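Long-range contacts in tryptophanyl-tRNA synthetase (Thermus thermophilus, PDB 2EL7), which probably catalyses the ATP-dependent attachment of tryptophan to tRNA(Trp), working as a homodimeric class I aminoacyl-tRNA synthetase: residues 38-43 and 80-85; 136-141 and 174-179; 239-244 and 255-260. All coordinates share one frame; numbering follows the deposited sequence.

Contact 1: residues 38-43 and 80-85; sequences FFCIVD and TLFVQS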
ATOM      1  N   PHE A  38       7.734   8.033  19.847  1.00 21.33           N
ATOM      2  CA  PHE A  38       7.553   8.431  18.447  1.00 18.62           C
ATOM      3  C   PHE A  38       6.279   9.216  18.202  1.00 22.11           C
ATOM      4  O   PHE A  38       5.184   8.814  18.632  1.00 22.40           O
ATOM      5  CB  PHE A  38       7.533   7.219  17.526  1.00 19.48           C
ATOM      6  CG  PHE A  38       8.874   6.564  17.345  1.00 22.82           C
ATOM      7  CD1 PHE A  38       9.124   5.779  16.227  1.00 20.11           C
ATOM      8  CD2 PHE A  38       9.878   6.730  18.280  1.00 14.14           C
ATOM      9  CE1 PHE A  38      10.344   5.183  16.046  1.00 17.80           C
ATOM     10  CE2 PHE A  38      11.100   6.137  18.102  1.00 24.41           C
ATOM     11  CZ  PHE A  38      11.334   5.358  16.977  1.00 20.40           C
ATOM     12  N   PHE A  39       6.409  10.336  17.501  1.00 22.20           N
ATOM     13  CA  PHE A  39       5.233  11.158  17.189  1.00 29.64           C
ATOM     14  C   PHE A  39       5.197  11.298  15.697  1.00 22.21           C
ATOM     15  O   PHE A  39       6.122  11.848  15.108  1.00 28.32           O
ATOM     16  CB  PHE A  39       5.302  12.528  17.879  1.00 17.99           C
ATOM     17  CG  PHE A  39       5.210  12.453  19.389  1.00 26.08           C
ATOM     18  CD1 PHE A  39       6.369  12.336  20.173  1.00 18.67           C
ATOM     19  CD2 PHE A  39       3.969  12.520  20.027  1.00 22.82           C
ATOM     20  CE1 PHE A  39       6.296  12.295  21.558  1.00 26.12           C
ATOM     21  CE2 PHE A  39       3.872  12.481  21.430  1.00 25.93           C
ATOM     22  CZ  PHE A  39       5.030  12.369  22.203  1.00 26.07           C
ATOM     23  N   CYS A  40       4.119  10.786  15.096  1.00 29.38           N
ATOM     24  CA  CYS A  40       3.945  10.749  13.640  1.00 16.47           C
ATOM     25  C   CYS A  40       2.818  11.625  13.098  1.00 22.43           C
ATOM     26  O   CYS A  40       1.654  11.402  13.416  1.00 25.07           O
ATOM     27  CB  CYS A  40       3.705   9.288  13.222  1.00 20.77           C
ATOM     28  SG  CYS A  40       3.687   8.881  11.445  1.00 27.27           S
ATOM     29  N   ILE A  41       3.179  12.615  12.276  1.00 19.74           N
ATOM     30  CA  ILE A  41       2.216  13.509  11.657  1.00 17.79           C
ATOM     31  C   ILE A  41       1.672  12.692  10.473  1.00 25.98           C
ATOM     32  O   ILE A  41       2.360  12.507   9.464  1.00 22.87           O
ATOM     33  CB  ILE A  41       2.914  14.808  11.159  1.00 21.16           C
ATOM     34  CG1 ILE A  41       3.365  15.654  12.356  1.00 19.73           C
ATOM     35  CG2 ILE A  41       1.967  15.617  10.271  1.00 22.29           C
ATOM     36  CD1 ILE A  41       4.160  16.905  11.977  1.00 15.95           C
ATOM     37  N   VAL A  42       0.437  12.213  10.582  1.00 20.94           N
ATOM     38  CA  VAL A  42      -0.115  11.364   9.524  1.00 29.45           C
ATOM     39  C   VAL A  42      -0.688  12.054   8.280  1.00 28.02           C
ATOM     40  O   VAL A  42      -1.887  11.995   8.027  1.00 20.91           O
ATOM     41  CB  VAL A  42      -1.177  10.371  10.104  1.00 21.09           C
ATOM     42  CG1 VAL A  42      -0.498   9.386  11.026  1.00 14.10           C
ATOM     43  CG2 VAL A  42      -2.254  11.119  10.860  1.00 16.72           C
ATOM     44  N   ASP A  43       0.198  12.634   7.473  1.00 24.62           N
ATOM     45  CA  ASP A  43      -0.215  13.350   6.275  1.00 22.84           C
ATOM     46  C   ASP A  43      -0.965  12.459   5.278  1.00 30.36           C
ATOM     47  O   ASP A  43      -1.870  12.930   4.587  1.00 30.28           O
ATOM     48  CB  ASP A  43       1.002  14.044   5.623  1.00 24.35           C
ATOM     49  CG  ASP A  43       2.139  13.079   5.275  1.00 23.40           C
ATOM     50  OD1 ASP A  43       3.044  13.490   4.529  1.00 25.18           O
ATOM     51  OD2 ASP A  43       2.142  11.919   5.729  1.00 32.28           O
ATOM     52  N   THR A  80      10.933  11.947  19.305  1.00 19.36           N
ATOM     53  CA  THR A  80      11.156  11.604  17.898  1.00 24.18           C
ATOM     54  C   THR A  80       9.923  11.949  17.110  1.00 15.88           C
ATOM     55  O   THR A  80       8.953  11.221  17.127  1.00 30.80           O
ATOM     56  CB  THR A  80      11.508  10.108  17.748  1.00 26.75           C
ATOM     57  OG1 THR A  80      12.786   9.891  18.349  1.00 25.67           O
ATOM     58  CG2 THR A  80      11.589   9.667  16.281  1.00 22.62           C
ATOM     59  N   LEU A  81       9.981  13.085  16.422  1.00 25.93           N
ATOM     60  CA  LEU A  81       8.880  13.615  15.623  1.00 21.18           C
ATOM     61  C   LEU A  81       9.206  13.539  14.162  1.00 21.45           C
ATOM     62  O   LEU A  81      10.261  13.994  13.742  1.00 25.35           O
ATOM     63  CB  LEU A  81       8.639  15.068  15.995  1.00 26.31           C
ATOM     64  CG  LEU A  81       7.515  15.857  15.316  1.00 33.32           C
ATOM     65  CD1 LEU A  81       6.164  15.225  15.627  1.00 18.63           C
ATOM     66  CD2 LEU A  81       7.551  17.302  15.847  1.00 26.63           C
ATOM     67  N   PHE A  82       8.287  12.980  13.384  1.00 26.31           N
ATOM     68  CA  PHE A  82       8.481  12.823  11.953  1.00 20.58           C
ATOM     69  C   PHE A  82       7.158  12.808  11.187  1.00 29.59           C
ATOM     70  O   PHE A  82       6.076  12.697  11.783  1.00 27.61           O
ATOM     71  CB  PHE A  82       9.258  11.537  11.696  1.00 23.14           C
ATOM     72  CG  PHE A  82       8.551  10.295  12.147  1.00 15.94           C
ATOM     73  CD1 PHE A  82       7.760   9.581  11.269  1.00 20.57           C
ATOM     74  CD2 PHE A  82       8.708   9.820  13.448  1.00 24.26           C
ATOM     75  CE1 PHE A  82       7.125   8.388  11.673  1.00 30.48           C
ATOM     76  CE2 PHE A  82       8.089   8.648  13.866  1.00 26.21           C
ATOM     77  CZ  PHE A  82       7.288   7.923  12.969  1.00 24.21           C
ATOM     78  N   VAL A  83       7.252  12.939   9.866  1.00 24.15           N
ATOM     79  CA  VAL A  83       6.084  12.947   8.990  1.00 25.70           C
ATOM     80  C   VAL A  83       5.906  11.560   8.382  1.00 26.49           C
ATOM     81  O   VAL A  83       6.846  11.007   7.813  1.00 32.05           O
ATOM     82  CB  VAL A  83       6.250  13.959   7.835  1.00 21.88           C
ATOM     83  CG1 VAL A  83       5.069  13.833   6.861  1.00 10.47           C
ATOM     84  CG2 VAL A  83       6.347  15.365   8.388  1.00 15.23           C
ATOM     85  N   GLN A  84       4.698  11.014   8.480  1.00 22.55           N
ATOM     86  CA  GLN A  84       4.413   9.679   7.964  1.00 24.13           C
ATOM     87  C   GLN A  84       5.035   9.394   6.586  1.00 27.32           C
ATOM     88  O   GLN A  84       5.840   8.470   6.466  1.00 22.50           O
ATOM     89  CB  GLN A  84       2.898   9.455   7.966  1.00 17.14           C
ATOM     90  CG  GLN A  84       2.426   8.125   7.424  1.00 25.57           C
ATOM     91  CD  GLN A  84       0.915   7.914   7.632  1.00 35.21           C
ATOM     92  OE1 GLN A  84       0.148   8.860   7.864  1.00 26.29           O
ATOM     93  NE2 GLN A  84       0.493   6.666   7.546  1.00 36.19           N
ATOM     94  N   SER A  85       4.700  10.192   5.564  1.00 24.99           N
ATOM     95  CA  SER A  85       5.263   9.990   4.217  1.00 24.86           C
ATOM     96  C   SER A  85       6.794  10.031   4.101  1.00 24.41           C
ATOM     97  O   SER A  85       7.343   9.631   3.077  1.00 34.52           O
ATOM     98  CB  SER A  85       4.656  10.988   3.199  1.00 18.30           C
ATOM     99  OG  SER A  85       5.062  12.333   3.398  1.00 18.89           O
TER
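Phe39 and Ile41 alternate with Thr80, Phe82 and Gln84 in the backbone ladder that binds strand 38-41 to strand 80-83, parallel neighbours in the Rossmann-like fold of class I synthetases, joined through helix 55-72 in a beta-alpha-beta unit. Phe39 N gives its hydrogen to Thr80 O at 2.7 Å, Phe82 N returns one to Phe39 O, and Ile41 N goes to Phe82 O. Ile41 O then takes two donors from opposite faces of its plane, Gln84 N at 2.9 Å and Asp43 N, the latter closing an inverse gamma turn centred on Val42.

Beyond the C-terminal ends of the strands, side-chain hydrogen bonds take over. An aspartate suits position 43 because its two oxygens, each through its syn lone pair, can serve both donors of Ser85: OD1 of Asp43 receives Ser85 OG at 2.6 Å and OD2 receives Ser85 N at 3.1 Å. An alanine in place of Asp43 would probably leave this hydroxyl and amide without these acceptors and free the serine side chain to turn.

Apolar contacts line both faces. On one, Thr80 CG2 sits over the Phe38 ring, off-centre. Phe82 CG lies between its backbone N and carbonyl carbon (chi1 62°), and the ring has one face over Cys40 CA; Cys40 SG comes obliquely to 3.5 Å from Phe82 CE1, a sulfur-aromatic contact. On the other, Leu81 CD1 meets Phe39 CB at 3.6 Å.

Polar chemistry thus divides: Asp43 and Ser85 bond beneath Leu327 of the second subunit, while Gln84 faces Asp136, which probably binds tryptophan.

Contact 2: residues 136-141 and 174-179; sequences DILIYK and PEPQAL
Lys141 meets Pro174 where helix 124-139 stops in a Schellman motif. Lys141 takes the positive phi (52°) that the motif requires, its N bonding back to Leu138 O at 2.9 Å while the next amide reaches Ile137 O. Pro174 lies against this end. Its CD touches the aliphatic CG of Lys141 at 3.7 Å, the two side chains crossing at about a right angle, and its CG rests near Lys141 O. A lysine suits this place because its methylenes can pack on the proline while its tip leads elsewhere: NZ forms a salt bridge with Glu320 on helix 296-324. Leu138 CD2 packs against Pro174 O at 3.6 Å, a van der Waals contact.

Glu175 turns away from the helix. With Pro176, just before strand 177-179 takes its place beside strand 144-146, the chain faces the helix again, and the compact proline ring meets two branched side chains. Thr158 of helix 153-169 packs on Ile137, Leu138 and Pro176, so that the contact joins three elements of the catalytic domain. The leucine crosses Pro176 at about a right angle, and its CD2 methyl comes to 3.7 Å from Pro176 CD. Ile137 instead uses CG2, the branch anti to its backbone N, and this methyl lies 3.8 Å from Pro176 CG.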
ATOM      1  N   ASP A 136       1.894   1.293  10.310  1.00 27.71           N
ATOM      2  CA  ASP A 136       2.600   2.434  10.871  1.00 30.51           C
ATOM      3  C   ASP A 136       2.977   2.063  12.316  1.00 25.03           C
ATOM      4  O   ASP A 136       4.095   2.301  12.753  1.00 32.70           O
ATOM      5  CB  ASP A 136       1.673   3.659  10.827  1.00 30.08           C
ATOM      6  CG  ASP A 136       2.385   4.942  10.408  1.00 41.37           C
ATOM      7  OD1 ASP A 136       3.532   4.876   9.895  1.00 28.31           O
ATOM      8  OD2 ASP A 136       1.768   6.023  10.595  1.00 34.70           O
ATOM      9  N   ILE A 137       2.040   1.463  13.040  1.00 21.52           N
ATOM     10  CA  ILE A 137       2.270   1.062  14.418  1.00 28.14           C
ATOM     11  C   ILE A 137       3.304  -0.071  14.532  1.00 29.43           C
ATOM     12  O   ILE A 137       4.258   0.022  15.319  1.00 21.28           O
ATOM     13  CB  ILE A 137       0.945   0.598  15.111  1.00 26.94           C
ATOM     14  CG1 ILE A 137      -0.020   1.779  15.254  1.00 19.21           C
ATOM     15  CG2 ILE A 137       1.248  -0.008  16.479  1.00 16.84           C
ATOM     16  CD1 ILE A 137      -1.336   1.420  15.908  1.00 16.53           C
ATOM     17  N   LEU A 138       3.141  -1.120  13.731  1.00 23.18           N
ATOM     18  CA  LEU A 138       4.067  -2.228  13.824  1.00 26.02           C
ATOM     19  C   LEU A 138       5.441  -2.079  13.140  1.00 28.99           C
ATOM     20  O   LEU A 138       6.423  -2.725  13.558  1.00 24.31           O
ATOM     21  CB  LEU A 138       3.358  -3.502  13.376  1.00 22.28           C
ATOM     22  CG  LEU A 138       2.048  -3.721  14.156  1.00 30.60           C
ATOM     23  CD1 LEU A 138       1.312  -4.970  13.631  1.00 24.44           C
ATOM     24  CD2 LEU A 138       2.340  -3.835  15.652  1.00 16.58           C
ATOM     25  N   ILE A 139       5.542  -1.237  12.110  1.00 28.46           N
ATOM     26  CA  ILE A 139       6.839  -1.068  11.435  1.00 23.86           C
ATOM     27  C   ILE A 139       7.892  -0.541  12.429  1.00 26.80           C
ATOM     28  O   ILE A 139       9.102  -0.764  12.249  1.00 26.36           O
ATOM     29  CB  ILE A 139       6.753  -0.063  10.284  1.00 23.59           C
ATOM     30  CG1 ILE A 139       7.971  -0.203   9.380  1.00 20.31           C
ATOM     31  CG2 ILE A 139       6.759   1.379  10.833  1.00 17.71           C
ATOM     32  CD1 ILE A 139       7.782  -1.123   8.248  1.00 27.73           C
ATOM     33  N   TYR A 140       7.416   0.159  13.466  1.00 17.06           N
ATOM     34  CA  TYR A 140       8.261   0.761  14.493  1.00 16.96           C
ATOM     35  C   TYR A 140       8.219  -0.041  15.792  1.00 26.16           C
ATOM     36  O   TYR A 140       8.789   0.380  16.816  1.00 27.51           O
ATOM     37  CB  TYR A 140       7.809   2.205  14.791  1.00 13.23           C
ATOM     38  CG  TYR A 140       7.813   3.133  13.590  1.00 16.81           C
ATOM     39  CD1 TYR A 140       6.638   3.764  13.158  1.00 17.79           C
ATOM     40  CD2 TYR A 140       8.971   3.323  12.848  1.00 11.47           C
ATOM     41  CE1 TYR A 140       6.629   4.543  12.005  1.00 14.25           C
ATOM     42  CE2 TYR A 140       8.974   4.088  11.713  1.00 19.61           C
ATOM     43  CZ  TYR A 140       7.803   4.690  11.278  1.00 18.56           C
ATOM     44  OH  TYR A 140       7.813   5.332  10.054  1.00 16.54           O
ATOM     45  N   LYS A 141       7.537  -1.188  15.743  1.00 27.63           N
ATOM     46  CA  LYS A 141       7.403  -2.064  16.898  1.00 26.32           C
ATOM     47  C   LYS A 141       6.910  -1.308  18.119  1.00 24.21           C
ATOM     48  O   LYS A 141       7.348  -1.585  19.226  1.00 27.56           O
ATOM     49  CB  LYS A 141       8.746  -2.721  17.240  1.00 25.87           C
ATOM     50  CG  LYS A 141       8.904  -4.185  16.814  1.00 33.61           C
ATOM     51  CD  LYS A 141       9.354  -4.332  15.379  1.00 32.68           C
ATOM     52  CE  LYS A 141       9.577  -5.800  14.967  1.00 37.74           C
ATOM     53  NZ  LYS A 141      10.844  -6.424  15.441  1.00 28.78           N
ATOM     54  N   PRO A 174       5.014  -6.916  18.391  1.00 26.70           N
ATOM     55  CA  PRO A 174       4.397  -6.858  19.719  1.00 24.75           C
ATOM     56  C   PRO A 174       2.947  -6.614  19.414  1.00 22.47           C
ATOM     57  O   PRO A 174       2.633  -6.207  18.305  1.00 32.35           O
ATOM     58  CB  PRO A 174       5.044  -5.622  20.345  1.00 20.22           C
ATOM     59  CG  PRO A 174       5.162  -4.696  19.120  1.00 25.76           C
ATOM     60  CD  PRO A 174       5.753  -5.674  18.104  1.00 22.49           C
ATOM     61  N   GLU A 175       2.070  -6.869  20.375  1.00 30.24           N
ATOM     62  CA  GLU A 175       0.633  -6.625  20.230  1.00 27.57           C
ATOM     63  C   GLU A 175       0.418  -5.296  20.932  1.00 27.98           C
ATOM     64  O   GLU A 175       0.370  -5.234  22.149  1.00 37.80           O
ATOM     65  CB  GLU A 175      -0.171  -7.719  20.936  1.00 30.23           C
ATOM     66  CG  GLU A 175      -0.125  -9.058  20.209  1.00 47.91           C
ATOM     67  CD  GLU A 175      -0.869 -10.157  20.931  1.00 40.09           C
ATOM     68  OE1 GLU A 175      -2.062  -9.961  21.239  1.00 50.15           O
ATOM     69  OE2 GLU A 175      -0.258 -11.220  21.185  1.00 47.16           O
ATOM     70  N   PRO A 176       0.289  -4.212  20.177  1.00 28.23           N
ATOM     71  CA  PRO A 176       0.095  -2.919  20.836  1.00 28.69           C
ATOM     72  C   PRO A 176      -1.131  -2.791  21.700  1.00 29.50           C
ATOM     73  O   PRO A 176      -2.163  -3.404  21.434  1.00 29.10           O
ATOM     74  CB  PRO A 176       0.086  -1.929  19.670  1.00 16.78           C
ATOM     75  CG  PRO A 176      -0.412  -2.760  18.550  1.00 27.54           C
ATOM     76  CD  PRO A 176       0.276  -4.068  18.713  1.00 24.14           C
ATOM     77  N   GLN A 177      -0.999  -1.990  22.750  1.00 25.40           N
ATOM     78  CA  GLN A 177      -2.112  -1.743  23.642  1.00 31.71           C
ATOM     79  C   GLN A 177      -2.503  -0.278  23.563  1.00 31.04           C
ATOM     80  O   GLN A 177      -1.642   0.592  23.410  1.00 25.92           O
ATOM     81  CB  GLN A 177      -1.740  -2.117  25.076  1.00 26.45           C
ATOM     82  CG  GLN A 177      -1.944  -3.591  25.375  1.00 51.81           C
ATOM     83  CD  GLN A 177      -1.357  -3.993  26.714  1.00 71.29           C
ATOM     84  OE1 GLN A 177      -1.529  -3.285  27.715  1.00 79.58           O
ATOM     85  NE2 GLN A 177      -0.665  -5.139  26.746  1.00 74.19           N
ATOM     86  N   ALA A 178      -3.804  -0.021  23.637  1.00 26.77           N
ATOM     87  CA  ALA A 178      -4.333   1.329  23.601  1.00 25.79           C
ATOM     88  C   ALA A 178      -4.065   2.012  24.938  1.00 35.55           C
ATOM     89  O   ALA A 178      -4.127   1.378  26.000  1.00 34.57           O
ATOM     90  CB  ALA A 178      -5.816   1.293  23.347  1.00 27.40           C
ATOM     91  N   LEU A 179      -3.730   3.296  24.885  1.00 35.58           N
ATOM     92  CA  LEU A 179      -3.500   4.066  26.100  1.00 33.02           C
ATOM     93  C   LEU A 179      -4.566   5.144  26.098  1.00 36.04           C
ATOM     94  O   LEU A 179      -4.517   6.067  25.276  1.00 34.01           O
ATOM     95  CB  LEU A 179      -2.115   4.725  26.098  1.00 34.06           C
ATOM     96  CG  LEU A 179      -1.792   5.702  27.246  1.00 36.20           C
ATOM     97  CD1 LEU A 179      -1.846   4.952  28.580  1.00 22.34           C
ATOM     98  CD2 LEU A 179      -0.398   6.316  27.043  1.00 24.41           C
TER

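Contact 3: residues 239-244 and 255-260; sequences ILFTYL and ALKEEY
Phe241 reaches across to Tyr260 and Lys257 between the arms of a helical hairpin, helices 239-247 and 250-261, whose segments here run antiparallel at 166°. Their axes come no nearer than 11.7 Å, a spacing that suits long aromatic side chains.

The tight part is the Phe241 ring. Its edge is directed at the face of Tyr260 in a T-shaped (edge-to-face) pair, centroids 5.0 Å apart and planes at 61°. CE2 of Phe241 stands over the tyrosine ring toward its rim, 3.6 Å from Tyr260 CG, an atom placed anti to its own backbone N (chi1 -176°). Elsewhere on the phenylalanine, CE1 approaches Leu256 CB, and CD1 comes to 3.2 Å from Lys257 CG, the closest approach of the contact.

The solvent side is looser. Across this contact Lys257 packs through its aliphatic carbons, while NZ lies further out. Tyr243, which takes no part in this contact, packs on Met196 of the predicted KMSKS motif, and its OH bonds Pro188 O. A lighter touch joins two methyls, CD2 of Leu244 and CD2 of Leu256, 4.0 Å apart.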
ATOM      1  N   ILE A 239     -20.257  27.249  31.219  1.00 62.46           N
ATOM      2  CA  ILE A 239     -18.971  26.861  30.654  1.00 63.88           C
ATOM      3  C   ILE A 239     -17.954  27.895  31.125  1.00 62.16           C
ATOM      4  O   ILE A 239     -16.751  27.628  31.176  1.00 55.89           O
ATOM      5  CB  ILE A 239     -19.000  26.793  29.091  1.00 63.48           C
ATOM      6  CG1 ILE A 239     -19.008  28.192  28.482  1.00 66.02           C
ATOM      7  CG2 ILE A 239     -20.228  26.023  28.627  1.00 53.37           C
ATOM      8  CD1 ILE A 239     -18.867  28.182  26.962  1.00 68.93           C
ATOM      9  N   LEU A 240     -18.461  29.066  31.501  1.00 56.93           N
ATOM     10  CA  LEU A 240     -17.632  30.157  31.987  1.00 56.90           C
ATOM     11  C   LEU A 240     -16.787  29.737  33.193  1.00 54.85           C
ATOM     12  O   LEU A 240     -15.598  30.074  33.267  1.00 59.82           O
ATOM     13  CB  LEU A 240     -18.506  31.348  32.367  1.00 58.21           C
ATOM     14  CG  LEU A 240     -17.764  32.631  32.732  1.00 63.63           C
ATOM     15  CD1 LEU A 240     -17.211  33.283  31.478  1.00 62.14           C
ATOM     16  CD2 LEU A 240     -18.721  33.579  33.429  1.00 72.70           C
ATOM     17  N   PHE A 241     -17.386  29.013  34.138  1.00 51.78           N
ATOM     18  CA  PHE A 241     -16.644  28.565  35.316  1.00 40.71           C
ATOM     19  C   PHE A 241     -15.926  27.254  35.076  1.00 44.34           C
ATOM     20  O   PHE A 241     -15.105  26.839  35.897  1.00 40.38           O
ATOM     21  CB  PHE A 241     -17.567  28.437  36.524  1.00 46.63           C
ATOM     22  CG  PHE A 241     -17.679  29.700  37.323  1.00 51.16           C
ATOM     23  CD1 PHE A 241     -16.782  29.968  38.348  1.00 54.73           C
ATOM     24  CD2 PHE A 241     -18.641  30.660  37.005  1.00 58.37           C
ATOM     25  CE1 PHE A 241     -16.836  31.179  39.043  1.00 49.14           C
ATOM     26  CE2 PHE A 241     -18.705  31.876  37.693  1.00 53.92           C
ATOM     27  CZ  PHE A 241     -17.801  32.135  38.711  1.00 51.93           C
ATOM     28  N   THR A 242     -16.239  26.600  33.957  1.00 43.07           N
ATOM     29  CA  THR A 242     -15.587  25.341  33.599  1.00 40.30           C
ATOM     30  C   THR A 242     -14.204  25.721  33.077  1.00 40.84           C
ATOM     31  O   THR A 242     -13.180  25.204  33.542  1.00 41.96           O
ATOM     32  CB  THR A 242     -16.376  24.597  32.504  1.00 46.10           C
ATOM     33  OG1 THR A 242     -17.651  24.200  33.025  1.00 50.72           O
ATOM     34  CG2 THR A 242     -15.628  23.362  32.042  1.00 44.43           C
ATOM     35  N   TYR A 243     -14.182  26.643  32.120  1.00 38.11           N
ATOM     36  CA  TYR A 243     -12.937  27.132  31.561  1.00 33.78           C
ATOM     37  C   TYR A 243     -12.133  27.727  32.693  1.00 37.52           C
ATOM     38  O   TYR A 243     -10.947  27.442  32.832  1.00 48.55           O
ATOM     39  CB  TYR A 243     -13.187  28.221  30.531  1.00 27.19           C
ATOM     40  CG  TYR A 243     -13.794  27.759  29.230  1.00 36.00           C
ATOM     41  CD1 TYR A 243     -14.037  28.672  28.208  1.00 41.44           C
ATOM     42  CD2 TYR A 243     -14.111  26.417  29.003  1.00 33.93           C
ATOM     43  CE1 TYR A 243     -14.584  28.274  26.989  1.00 38.33           C
ATOM     44  CE2 TYR A 243     -14.659  26.006  27.774  1.00 36.62           C
ATOM     45  CZ  TYR A 243     -14.895  26.947  26.777  1.00 33.99           C
ATOM     46  OH  TYR A 243     -15.491  26.593  25.584  1.00 36.27           O
ATOM     47  N   LEU A 244     -12.774  28.559  33.510  1.00 42.52           N
ATOM     48  CA  LEU A 244     -12.074  29.193  34.626  1.00 42.48           C
ATOM     49  C   LEU A 244     -11.311  28.154  35.444  1.00 43.21           C
ATOM     50  O   LEU A 244     -10.186  28.391  35.883  1.00 47.03           O
ATOM     51  CB  LEU A 244     -13.064  29.935  35.533  1.00 40.63           C
ATOM     52  CG  LEU A 244     -12.466  30.709  36.718  1.00 32.08           C
ATOM     53  CD1 LEU A 244     -11.715  31.919  36.205  1.00 25.70           C
ATOM     54  CD2 LEU A 244     -13.570  31.140  37.669  1.00 28.28           C
ATOM     55  N   ALA A 255     -13.714  30.785  45.557  1.00 46.89           N
ATOM     56  CA  ALA A 255     -14.209  32.043  46.122  1.00 47.57           C
ATOM     57  C   ALA A 255     -15.083  32.798  45.138  1.00 51.33           C
ATOM     58  O   ALA A 255     -16.105  33.379  45.516  1.00 54.49           O
ATOM     59  CB  ALA A 255     -13.051  32.923  46.541  1.00 26.51           C
ATOM     60  N   LEU A 256     -14.675  32.795  43.875  1.00 53.73           N
ATOM     61  CA  LEU A 256     -15.425  33.486  42.836  1.00 53.68           C
ATOM     62  C   LEU A 256     -16.780  32.816  42.665  1.00 53.93           C
ATOM     63  O   LEU A 256     -17.785  33.485  42.414  1.00 45.97           O
ATOM     64  CB  LEU A 256     -14.638  33.451  41.527  1.00 55.11           C
ATOM     65  CG  LEU A 256     -14.254  34.756  40.821  1.00 51.71           C
ATOM     66  CD1 LEU A 256     -13.817  35.819  41.805  1.00 45.78           C
ATOM     67  CD2 LEU A 256     -13.138  34.439  39.829  1.00 48.67           C
ATOM     68  N   LYS A 257     -16.808  31.493  42.808  1.00 57.42           N
ATOM     69  CA  LYS A 257     -18.063  30.752  42.676  1.00 60.22           C
ATOM     70  C   LYS A 257     -19.032  31.093  43.804  1.00 57.28           C
ATOM     71  O   LYS A 257     -20.177  31.475  43.552  1.00 55.22           O
ATOM     72  CB  LYS A 257     -17.812  29.239  42.635  1.00 55.75           C
ATOM     73  CG  LYS A 257     -17.414  28.727  41.258  1.00 60.78           C
ATOM     74  CD  LYS A 257     -17.436  27.213  41.169  1.00 57.71           C
ATOM     75  CE  LYS A 257     -16.472  26.584  42.153  1.00 67.67           C
ATOM     76  NZ  LYS A 257     -16.455  25.100  42.004  1.00 77.70           N
ATOM     77  N   GLU A 258     -18.576  30.954  45.043  1.00 57.05           N
ATOM     78  CA  GLU A 258     -19.419  31.277  46.184  1.00 61.49           C
ATOM     79  C   GLU A 258     -20.060  32.652  45.915  1.00 61.97           C
ATOM     80  O   GLU A 258     -21.281  32.812  46.012  1.00 62.63           O
ATOM     81  CB  GLU A 258     -18.570  31.323  47.461  1.00 64.43           C
ATOM     82  CG  GLU A 258     -19.375  31.208  48.752  1.00 78.08           C
ATOM     83  CD  GLU A 258     -20.191  29.917  48.825  1.00 81.78           C
ATOM     84  OE1 GLU A 258     -19.589  28.825  48.710  1.00 89.52           O
ATOM     85  OE2 GLU A 258     -21.428  29.993  48.999  1.00 79.28           O
ATOM     86  N   GLU A 259     -19.223  33.617  45.538  1.00 52.27           N
ATOM     87  CA  GLU A 259     -19.638  34.984  45.247  1.00 51.48           C
ATOM     88  C   GLU A 259     -20.576  35.087  44.034  1.00 54.29           C
ATOM     89  O   GLU A 259     -21.467  35.932  44.007  1.00 58.74           O
ATOM     90  CB  GLU A 259     -18.387  35.841  45.019  1.00 56.08           C
ATOM     91  CG  GLU A 259     -18.519  37.323  45.308  1.00 59.97           C
ATOM     92  CD  GLU A 259     -18.860  37.615  46.756  1.00 68.90           C
ATOM     93  OE1 GLU A 259     -18.255  36.988  47.652  1.00 69.69           O
ATOM     94  OE2 GLU A 259     -19.731  38.484  46.999  1.00 74.44           O
ATOM     95  N   TYR A 260     -20.379  34.237  43.031  1.00 52.47           N
ATOM     96  CA  TYR A 260     -21.230  34.266  41.842  1.00 52.91           C
ATOM     97  C   TYR A 260     -22.643  33.843  42.250  1.00 58.30           C
ATOM     98  O   TYR A 260     -23.642  34.303  41.686  1.00 51.68           O
ATOM     99  CB  TYR A 260     -20.690  33.296  40.780  1.00 51.83           C
ATOM    100  CG  TYR A 260     -21.437  33.309  39.453  1.00 45.87           C
ATOM    101  CD1 TYR A 260     -21.191  34.294  38.498  1.00 49.91           C
ATOM    102  CD2 TYR A 260     -22.383  32.329  39.153  1.00 51.98           C
ATOM    103  CE1 TYR A 260     -21.867  34.308  37.272  1.00 53.68           C
ATOM    104  CE2 TYR A 260     -23.068  32.327  37.928  1.00 57.50           C
ATOM    105  CZ  TYR A 260     -22.803  33.322  36.993  1.00 56.53           C
ATOM    106  OH  TYR A 260     -23.477  33.332  35.789  1.00 56.67           O
TER

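How the contacts relate
Contacts 1 and 2 meet at the probable tryptophan site. Their centres are about 14 Å apart, and they touch at Asp136, predicted to bind the amino acid: its OD2 lies 3.4 Å from Gln84 NE2 and 3.5 Å from Cys40 SG. A second junction is the edge-to-face pair of Phe82 with Tyr140. Val42 adds a link to the nucleotide side, its side chain lying about 4 Å from that of Gln9, a residue predicted to bind ATP. Contact 3 stands apart, its centre about 39 Å from that of contact 1 and 42 Å from that of contact 2. The side chain of Leu244 is about 12 Å from that of Val187, also predicted to bind ATP, which leaves contact 3 off the site.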